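Local coordinates for protein putative L-alanine-DL-glutamate epimerase (Burkholderia xenovorans, PDB 3SN1) that probably acts as a metal-dependent racemase or epimerase of the mandelate racemase/muconate lactonizing enzyme family, at residues R116-V121 with N364-I369; F272-F277 with M302-F307. All coordinates share one frame; numbering follows the deposited sequence.

Contact 1. Residues R116-V121 with N364-I369; sequences RDRVPV and NGELII
The guanidinium of Arg118 has the CD1 methyl of Ile368 over the centre of one face, with CD1 4.0 Å from CZ of Arg118. A water lies at its edge, in the plane. It accepts from NH1 of Arg118 at 3.0 Å and donates to OE1 of Glu366 at 2.5 Å. The carboxylate of Glu366 is turned 57° from the guanidinium. The charged groups are not in direct contact, and the water bridges them. NH1 of Arg118 also bonds to Gln363. The Arg118 chain is extended from CG to NE and runs alongside Ile368. Glu366 crosses Arg118 at about a right angle and lies beside Pro120, with OE2 of Glu366 3.5 Å from CG of Pro120. A second water links OE2 of Glu366 to the carbonyl of Arg118.

The backbones pair as antiparallel strands. Val119 and Leu367 form a hydrogen-bonded pair, with Val119 N to Leu367 O at 2.9 Å and Leu367 N to Val119 O at 2.8 Å. Ile369 N to Asp117 O at 3.1 Å and Val121 N to Gly365 O at 3.3 Å continue the pairing at both ends. CG1 of Val121 stands anti to its own carbonyl carbon (chi1 -58°), which brings it against CB of Leu367.

Arg118, Pro120, Glu366 and Ile368 share one face. Val119 and Leu367 point to the other, where they and Ile369 pack on helix 323-335. Strands 118-123 and 366-368 are the central pair of a four-stranded mixed sheet. Strand 342-344 runs parallel to 118-123 at one edge, and 362-363 antiparallel to 366-368 at the other.

Contact 2. Residues F272-F277 with M302-F307; sequences FGIREF and MKIAAF. With MG (magnesium ion), chain F.
OE1 of Glu276 is held by two donors. The backbone N of Phe272 reaches it at 2.8 Å, coming from above the carboxylate plane, 50° out of it. A water donates to it at 2.7 Å and is also a ligand of the magnesium ion. The other oxygen, OE2 of Glu276, binds the magnesium at 2.4 Å. Three more waters complete the modelled ligands. The carboxylate is thus fixed by the metal on one oxygen and by the chain on the other, and it links Glu276, in the helix, back to Phe272 in the loop before it.

The contact between the helices is apolar and rests on two CH-pi pairs. CG2 of Ile274 lies 3.7 Å from the centroid of the Phe307 ring, over its face. CG2 of Ile304 sits 3.7 Å from the centroid of the Phe277 ring, almost on the ring normal. Each helix therefore gives one isoleucine and one phenylalanine. Phe307 reaches across because its CG is anti to the backbone N (chi1 176°). CD1 of Ile304 extends to Gly273 N at 3.7 Å, and CD1 of Ile274 to the carbonyl oxygen Lys303 O at 3.5 Å. Lys303 turns its amine away to Glu66.

A second subunit joins in, as Asp312 of that subunit makes a salt bridge with Arg275. The short helix axes come within 9.3 Å at an angle of 39°. Helices 273-282 and 298-310 follow the successive parallel strands 265-267 and 288-291. This is the packing of adjacent outer helices in the beta/alpha barrel of the enolase superfamily.

Overall arrangement
Contact 2 is nested in the chain inside the loop closed by contact 1. Their centres are 24 Å apart, and their nearest atoms are about 9 Å apart without touching. Both contacts touch helix 323-335: Val119, Leu367 and Ile369 of contact 1, and Met302 of contact 2. Neither contact holds a residue that binds 2-oxoglutarate, but each comes near the active-site region at one end. The side chain of Val121 is about 10 Å from that of Lys163, which binds 2-oxoglutarate. The side chain of Phe277 is about 7 Å from that of Glu269, a ligand of a magnesium shared with Asp219 and Glu245. The magnesium of Glu276 is a separate site.

Contact 1. Residues R116-V121 with N364-I369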
loop_
_atom_site.group_PDB
_atom_site.type_symbol
_atom_site.label_atom_id
_atom_site.label_comp_id
_atom_site.label_asym_id
_atom_site.label_seq_id
_atom_site.Cartn_x
_atom_site.Cartn_y
_atom_site.Cartn_z
ATOM N N ARG A 116 -3.938 4.142 -39.840
ATOM C CA ARG A 116 -5.227 3.762 -40.406
ATOM C C ARG A 116 -5.724 4.921 -41.270
ATOM O O ARG A 116 -5.333 6.063 -41.050
ATOM C CB ARG A 116 -6.239 3.420 -39.300
ATOM C CG ARG A 116 -6.513 4.546 -38.316
ATOM C CD ARG A 116 -7.496 4.167 -37.196
ATOM N NE ARG A 116 -6.990 3.108 -36.314
ATOM C CZ ARG A 116 -6.180 3.297 -35.274
ATOM N NH1 ARG A 116 -5.729 4.508 -34.975
ATOM N NH2 ARG A 116 -5.792 2.251 -34.543
ATOM N N ASP A 117 -6.574 4.584 -42.244
ATOM C CA ASP A 117 -7.103 5.510 -43.249
ATOM C C ASP A 117 -8.486 6.036 -42.888
ATOM O O ASP A 117 -8.946 7.024 -43.469
ATOM C CB ASP A 117 -7.254 4.792 -44.606
ATOM C CG ASP A 117 -5.923 4.454 -45.258
ATOM O OD1 ASP A 117 -4.889 5.092 -44.953
ATOM O OD2 ASP A 117 -5.925 3.548 -46.108
ATOM N N ARG A 118 -9.175 5.326 -42.001
ATOM C CA ARG A 118 -10.514 5.691 -41.584
ATOM C C ARG A 118 -10.651 5.369 -40.127
ATOM O O ARG A 118 -9.970 4.467 -39.615
ATOM C CB ARG A 118 -11.574 4.933 -42.383
ATOM C CG ARG A 118 -11.386 5.001 -43.875
ATOM C CD ARG A 118 -12.635 4.568 -44.633
ATOM N NE ARG A 118 -12.488 4.844 -46.061
ATOM C CZ ARG A 118 -13.459 4.732 -46.966
ATOM N NH1 ARG A 118 -14.688 4.351 -46.606
ATOM N NH2 ARG A 118 -13.197 5.006 -48.251
ATOM N N VAL A 119 -11.536 6.093 -39.456
ATOM C CA VAL A 119 -11.734 5.988 -38.018
ATOM C C VAL A 119 -13.219 5.786 -37.707
ATOM O O VAL A 119 -14.007 6.650 -38.055
ATOM C CB VAL A 119 -11.298 7.326 -37.332
ATOM C CG1 VAL A 119 -11.307 7.193 -35.816
ATOM C CG2 VAL A 119 -9.923 7.786 -37.827
ATOM N N PRO A 120 -13.603 4.687 -37.027
ATOM C CA PRO A 120 -14.995 4.619 -36.589
ATOM C C PRO A 120 -15.344 5.728 -35.616
ATOM O O PRO A 120 -14.532 6.100 -34.779
ATOM C CB PRO A 120 -15.079 3.250 -35.898
ATOM C CG PRO A 120 -14.058 2.419 -36.657
ATOM C CD PRO A 120 -12.908 3.393 -36.817
ATOM N N VAL A 121 -16.546 6.276 -35.766
ATOM C CA VAL A 121 -17.019 7.318 -34.885
ATOM C C VAL A 121 -18.238 6.864 -34.110
ATOM O O VAL A 121 -18.852 5.837 -34.422
ATOM C CB VAL A 121 -17.362 8.623 -35.680
ATOM C CG1 VAL A 121 -16.113 9.099 -36.456
ATOM C CG2 VAL A 121 -18.578 8.421 -36.626
ATOM N N ASN A 364 -20.026 4.875 -44.257
ATOM C CA ASN A 364 -20.286 3.652 -43.489
ATOM C C ASN A 364 -19.851 3.746 -42.033
ATOM O O ASN A 364 -19.169 2.863 -41.492
ATOM C CB ASN A 364 -19.651 2.445 -44.184
ATOM C CG ASN A 364 -20.109 1.107 -43.591
ATOM O OD1 ASN A 364 -21.231 0.978 -43.094
ATOM N ND2 ASN A 364 -19.239 0.103 -43.662
ATOM N N GLY A 365 -20.233 4.839 -41.387
ATOM C CA GLY A 365 -19.981 5.023 -39.977
ATOM C C GLY A 365 -18.553 5.367 -39.589
ATOM O O GLY A 365 -18.229 5.351 -38.401
ATOM N N GLU A 366 -17.706 5.676 -40.573
ATOM C CA GLU A 366 -16.324 6.053 -40.312
ATOM C C GLU A 366 -15.983 7.414 -40.883
ATOM O O GLU A 366 -16.540 7.812 -41.914
ATOM C CB GLU A 366 -15.375 5.047 -40.925
ATOM C CG GLU A 366 -15.596 3.641 -40.427
ATOM C CD GLU A 366 -14.536 2.700 -40.946
ATOM O OE1 GLU A 366 -14.351 2.622 -42.179
ATOM O OE2 GLU A 366 -13.882 2.055 -40.107
ATOM N N LEU A 367 -15.056 8.099 -40.202
ATOM C CA LEU A 367 -14.485 9.345 -40.681
ATOM C C LEU A 367 -13.297 9.017 -41.568
ATOM O O LEU A 367 -12.405 8.264 -41.171
ATOM C CB LEU A 367 -14.025 10.233 -39.524
ATOM C CG LEU A 367 -13.222 11.514 -39.815
ATOM C CD1 LEU A 367 -14.042 12.516 -40.625
ATOM C CD2 LEU A 367 -12.789 12.144 -38.466
ATOM N N ILE A 368 -13.288 9.602 -42.753
ATOM C CA ILE A 368 -12.185 9.443 -43.688
ATOM C C ILE A 368 -11.085 10.430 -43.290
ATOM O O ILE A 368 -11.356 11.622 -43.108
ATOM C CB ILE A 368 -12.638 9.705 -45.120
ATOM C CG1 ILE A 368 -13.725 8.686 -45.491
ATOM C CG2 ILE A 368 -11.427 9.677 -46.083
ATOM C CD1 ILE A 368 -14.085 8.643 -46.960
ATOM N N ILE A 369 -9.862 9.938 -43.137
ATOM C CA ILE A 369 -8.734 10.812 -42.779
ATOM C C ILE A 369 -8.213 11.483 -44.040
ATOM O O ILE A 369 -7.827 10.803 -44.986
ATOM C CB ILE A 369 -7.562 10.028 -42.121
ATOM C CG1 ILE A 369 -8.035 9.186 -40.926
ATOM C CG2 ILE A 369 -6.427 10.997 -41.714
ATOM C CD1 ILE A 369 -8.845 9.911 -39.937
HETATM O O HOH W 1 -7.924 8.123 -45.569
HETATM O O HOH W 2 -15.840 3.297 -44.102
HETATM O O HOH W 3 -10.919 1.719 -39.788
HETATM O O HOH W 4 -20.246 5.079 -36.663
#

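Contact 2. Residues F272-F277 with M302-F307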
loop_
_atom_site.group_PDB
_atom_site.type_symbol
_atom_site.label_atom_id
_atom_site.label_comp_id
_atom_site.label_asym_id
_atom_site.label_seq_id
_atom_site.Cartn_x
_atom_site.Cartn_y
_atom_site.Cartn_z
ATOM N N PHE A 272 -5.317 17.376 -18.037
ATOM C CA PHE A 272 -4.161 17.894 -18.760
ATOM C C PHE A 272 -2.869 17.157 -18.415
ATOM O O PHE A 272 -2.441 17.155 -17.276
ATOM C CB PHE A 272 -3.946 19.374 -18.437
ATOM C CG PHE A 272 -5.059 20.292 -18.865
ATOM C CD1 PHE A 272 -4.984 20.967 -20.060
ATOM C CD2 PHE A 272 -6.171 20.494 -18.051
ATOM C CE1 PHE A 272 -6.000 21.829 -20.442
ATOM C CE2 PHE A 272 -7.190 21.352 -18.435
ATOM C CZ PHE A 272 -7.088 22.023 -19.624
ATOM N N GLY A 273 -2.223 16.586 -19.432
ATOM C CA GLY A 273 -0.898 16.027 -19.316
ATOM C C GLY A 273 -0.873 14.648 -18.698
ATOM O O GLY A 273 -1.827 14.218 -18.056
ATOM N N ILE A 274 0.231 13.939 -18.901
ATOM C CA ILE A 274 0.430 12.680 -18.199
ATOM C C ILE A 274 0.218 12.846 -16.694
ATOM O O ILE A 274 -0.374 11.979 -16.059
ATOM C CB ILE A 274 1.809 12.096 -18.495
ATOM C CG1 ILE A 274 1.812 11.590 -19.943
ATOM C CG2 ILE A 274 2.156 10.962 -17.497
ATOM C CD1 ILE A 274 3.140 11.043 -20.448
ATOM N N ARG A 275 0.725 13.935 -16.117
ATOM C CA ARG A 275 0.614 14.165 -14.665
ATOM C C ARG A 275 -0.815 14.028 -14.141
ATOM O O ARG A 275 -1.031 13.464 -13.073
ATOM C CB ARG A 275 1.133 15.545 -14.257
ATOM C CG ARG A 275 2.638 15.692 -14.212
ATOM C CD ARG A 275 3.054 17.074 -13.632
ATOM N NE ARG A 275 4.499 17.304 -13.708
ATOM C CZ ARG A 275 5.152 17.697 -14.799
ATOM N NH1 ARG A 275 4.507 17.934 -15.953
ATOM N NH2 ARG A 275 6.469 17.864 -14.741
ATOM N N GLU A 276 -1.789 14.572 -14.857
ATOM C CA GLU A 276 -3.160 14.515 -14.354
ATOM C C GLU A 276 -3.851 13.183 -14.615
ATOM O O GLU A 276 -4.728 12.797 -13.862
ATOM C CB GLU A 276 -4.007 15.670 -14.887
ATOM C CG GLU A 276 -3.579 16.997 -14.304
ATOM C CD GLU A 276 -4.543 18.137 -14.589
ATOM O OE1 GLU A 276 -5.547 17.957 -15.314
ATOM O OE2 GLU A 276 -4.287 19.226 -14.048
ATOM N N PHE A 277 -3.455 12.487 -15.680
ATOM C CA PHE A 277 -4.051 11.192 -16.007
ATOM C C PHE A 277 -3.517 10.135 -15.047
ATOM O O PHE A 277 -4.209 9.167 -14.730
ATOM C CB PHE A 277 -3.719 10.783 -17.464
ATOM C CG PHE A 277 -4.621 11.418 -18.500
ATOM C CD1 PHE A 277 -5.651 10.700 -19.087
ATOM C CD2 PHE A 277 -4.446 12.739 -18.870
ATOM C CE1 PHE A 277 -6.477 11.291 -20.032
ATOM C CE2 PHE A 277 -5.261 13.327 -19.810
ATOM C CZ PHE A 277 -6.280 12.598 -20.384
HETATM N N MSE A 302 -0.092 13.025 -27.758
HETATM C CA MSE A 302 0.624 11.821 -28.160
HETATM C C MSE A 302 1.357 11.234 -26.962
HETATM O O MSE A 302 1.438 10.016 -26.812
HETATM C CB MSE A 302 1.626 12.091 -29.290
HETATM C CG MSE A 302 1.006 12.613 -30.579
HETATM SE SE MSE A 302 -0.407 11.513 -31.345
HETATM C CE MSE A 302 0.651 9.925 -31.793
ATOM N N LYS A 303 1.869 12.106 -26.085
ATOM C CA LYS A 303 2.537 11.665 -24.881
ATOM C C LYS A 303 1.542 10.947 -23.975
ATOM O O LYS A 303 1.831 9.872 -23.469
ATOM C CB LYS A 303 3.177 12.845 -24.130
ATOM C CG LYS A 303 4.202 13.651 -24.944
ATOM C CD LYS A 303 4.669 14.870 -24.143
ATOM C CE LYS A 303 5.661 15.747 -24.926
ATOM N NZ LYS A 303 6.012 17.018 -24.161
ATOM N N ILE A 304 0.367 11.533 -23.803
ATOM C CA ILE A 304 -0.702 10.926 -23.003
ATOM C C ILE A 304 -1.146 9.583 -23.602
ATOM O O ILE A 304 -1.281 8.583 -22.869
ATOM C CB ILE A 304 -1.917 11.851 -22.861
ATOM C CG1 ILE A 304 -1.551 13.173 -22.159
ATOM C CG2 ILE A 304 -3.057 11.130 -22.097
ATOM C CD1 ILE A 304 -2.597 14.319 -22.339
ATOM N N ALA A 305 -1.311 9.537 -24.930
ATOM C CA ALA A 305 -1.690 8.270 -25.587
ATOM C C ALA A 305 -0.680 7.155 -25.359
ATOM O O ALA A 305 -1.056 6.005 -25.134
ATOM C CB ALA A 305 -1.957 8.471 -27.094
ATOM N N ALA A 306 0.612 7.487 -25.417
ATOM C CA ALA A 306 1.669 6.513 -25.173
ATOM C C ALA A 306 1.663 6.019 -23.740
ATOM O O ALA A 306 1.898 4.831 -23.475
ATOM C CB ALA A 306 3.047 7.122 -25.552
ATOM N N PHE A 307 1.367 6.931 -22.810
ATOM C CA PHE A 307 1.257 6.595 -21.400
ATOM C C PHE A 307 0.107 5.617 -21.170
ATOM O O PHE A 307 0.278 4.587 -20.510
ATOM C CB PHE A 307 1.086 7.894 -20.586
ATOM C CG PHE A 307 0.862 7.690 -19.114
ATOM C CD1 PHE A 307 1.765 6.988 -18.334
ATOM C CD2 PHE A 307 -0.232 8.262 -18.489
ATOM C CE1 PHE A 307 1.548 6.827 -16.990
ATOM C CE2 PHE A 307 -0.445 8.111 -17.151
ATOM C CZ PHE A 307 0.441 7.381 -16.399
HETATM MG MG MG F . -6.135 20.096 -12.834
HETATM O O HOH W 5 -7.731 18.907 -13.968
HETATM O O HOH W 6 -4.924 21.090 -11.720
HETATM O O HOH W 7 -5.902 21.623 -14.699
HETATM O O HOH W 8 -7.809 21.147 -11.907
#